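Local coordinates for carbonic anhydrase (Porphyridium purpureum, PDB 1DDZ), which catalyses the reversible hydration of carbon dioxide to hydrogencarbonate as a zinc-dependent, beta-class carbonic anhydrase, at the interface of chains A and B. Coordinates in Å, arbitrary orientation; residue numbers count along the deposited sequence, not the author numbering. Chains: chain A/B, Carbonic anhydrase.

The interface of chains A and B. Residues chain A 137-138, 142-143, 145, 369, 373; chain B 239, 246-248.
B:Leu247 holds CG anti to its backbone N (chi1 -176°), which sends its two methyls into a pocket of chain A. A:Asp142 has CG anti to its own carbonyl carbon, and its carboxylate lies beside the backbone of the incoming loop. A:Tyr373 and A:Leu145 share this first torsion, with CG beside the backbone N.

The site is part of a two-fold symmetric interface between two copies of the enzyme. Here a loop segment of chain B, 246-248, plugs between helices 134-141 and 361-373 of chain A. B:Leu247 is the plug and buries 103 Å². Its CD2 tip sits 3.8 Å from A:Leu145 CD1 and also touches the A:Ala138 methyl and ring atom CE1 of A:Tyr369. The other branch, CD1, meets A:Tyr373 CB at 3.9 Å.

A:Asp142 supplies the polar side. OD1 takes a weak hydrogen bond from the backbone N of B:Leu247 at 3.3 Å. It also binds a water at 2.7 Å, and that water contacts B:Lys248 N, so the carboxylate reads two successive backbone amides. OD2 forms a salt bridge to B:Arg239 NH1 at 3.0 Å. The carboxylate and guanidinium planes are 65° apart, so the pair is not a flat fork, and the arginine is poorly ordered. A second water, in plane at the guanidinium edge, links OD2 to NH2.

B:Lys248 runs alongside A:Tyr373, and its CG packs on A:Leu145 CD2 at 3.7 Å. Within chain A, the A:Tyr373 phenol OH donates to the backbone O of A:Leu145 at 2.5 Å, approaching from above the carbonyl plane.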
# COMPACT_ATOMS: atom_id res chain seq x y z
N LYS A 137 9.41 -15.83 -11.58
CA LYS A 137 10.74 -16.39 -11.74
C LYS A 137 11.75 -15.73 -10.81
O LYS A 137 12.55 -16.41 -10.16
CB LYS A 137 11.16 -16.22 -13.20
CG LYS A 137 12.36 -16.98 -13.62
CD LYS A 137 12.57 -16.82 -15.11
CE LYS A 137 13.92 -17.34 -15.52
NZ LYS A 137 14.11 -17.37 -17.00
N ALA A 138 11.68 -14.41 -10.70
CA ALA A 138 12.57 -13.66 -9.84
C ALA A 138 12.36 -14.06 -8.39
O ALA A 138 13.33 -14.16 -7.63
CB ALA A 138 12.32 -12.17 -10.00
N ASP A 142 16.20 -15.29 -7.64
CA ASP A 142 17.04 -14.10 -7.47
C ASP A 142 16.79 -13.55 -6.11
O ASP A 142 15.68 -13.66 -5.61
CB ASP A 142 16.68 -13.03 -8.51
CG ASP A 142 16.78 -13.53 -9.93
OD1 ASP A 142 17.91 -13.53 -10.49
OD2 ASP A 142 15.74 -13.94 -10.48
N SER A 143 17.81 -12.98 -5.48
CA SER A 143 17.63 -12.41 -4.16
C SER A 143 18.32 -11.05 -4.08
O SER A 143 18.92 -10.59 -5.06
CB SER A 143 18.14 -13.36 -3.08
OG SER A 143 19.50 -13.66 -3.27
N LEU A 145 17.04 -8.17 -4.22
CA LEU A 145 16.51 -7.30 -5.27
C LEU A 145 16.06 -5.91 -4.81
O LEU A 145 15.69 -5.09 -5.63
CB LEU A 145 15.38 -8.00 -6.03
CG LEU A 145 15.73 -9.27 -6.82
CD1 LEU A 145 14.49 -9.76 -7.54
CD2 LEU A 145 16.81 -9.02 -7.83
N TYR A 369 11.66 -2.57 -11.44
CA TYR A 369 11.88 -3.73 -12.28
C TYR A 369 12.28 -3.31 -13.71
O TYR A 369 13.23 -3.84 -14.29
CB TYR A 369 10.64 -4.62 -12.31
CG TYR A 369 10.89 -5.92 -13.04
CD1 TYR A 369 11.46 -7.00 -12.38
CD2 TYR A 369 10.60 -6.06 -14.39
CE1 TYR A 369 11.72 -8.19 -13.03
CE2 TYR A 369 10.86 -7.25 -15.07
CZ TYR A 369 11.42 -8.32 -14.37
OH TYR A 369 11.69 -9.51 -15.02
N TYR A 373 16.31 -3.31 -13.50
CA TYR A 373 16.60 -4.65 -14.00
C TYR A 373 16.48 -4.85 -15.50
O TYR A 373 17.39 -5.40 -16.12
CB TYR A 373 15.78 -5.67 -13.20
CG TYR A 373 16.12 -5.58 -11.72
CD1 TYR A 373 15.13 -5.47 -10.75
CD2 TYR A 373 17.45 -5.54 -11.31
CE1 TYR A 373 15.47 -5.31 -9.39
CE2 TYR A 373 17.80 -5.38 -9.96
CZ TYR A 373 16.82 -5.27 -9.00
OH TYR A 373 17.20 -5.24 -7.65
N ARG B 239 19.15 -21.60 -8.68
CA ARG B 239 20.10 -21.03 -9.60
C ARG B 239 21.44 -21.68 -9.46
O ARG B 239 21.92 -21.91 -8.35
CB ARG B 239 20.22 -19.52 -9.34
CG ARG B 239 19.98 -18.62 -10.57
CD ARG B 239 18.53 -18.66 -11.04
NE ARG B 239 18.33 -17.92 -12.28
CZ ARG B 239 17.41 -16.97 -12.44
NH1 ARG B 239 16.62 -16.63 -11.45
NH2 ARG B 239 17.28 -16.36 -13.61
N ALA B 246 21.70 -13.39 -11.98
CA ALA B 246 21.19 -13.19 -13.34
C ALA B 246 20.46 -11.86 -13.57
O ALA B 246 20.93 -11.02 -14.34
CB ALA B 246 20.26 -14.34 -13.71
N LEU B 247 19.32 -11.71 -12.90
CA LEU B 247 18.48 -10.53 -13.04
C LEU B 247 19.16 -9.20 -12.73
O LEU B 247 18.96 -8.23 -13.45
CB LEU B 247 17.22 -10.68 -12.19
CG LEU B 247 16.19 -9.56 -12.30
CD1 LEU B 247 15.65 -9.50 -13.72
CD2 LEU B 247 15.07 -9.79 -11.32
N LYS B 248 19.96 -9.16 -11.67
CA LYS B 248 20.66 -7.95 -11.30
C LYS B 248 21.70 -7.57 -12.37
O LYS B 248 21.98 -6.39 -12.58
CB LYS B 248 21.30 -8.10 -9.91
CG LYS B 248 20.28 -8.41 -8.81
CD LYS B 248 20.89 -8.43 -7.42
CE LYS B 248 21.49 -7.08 -7.09
NZ LYS B 248 21.38 -6.77 -5.65
O HOH W 1 19.53 -11.39 -10.06
O HOH W 2 14.90 -14.19 -12.94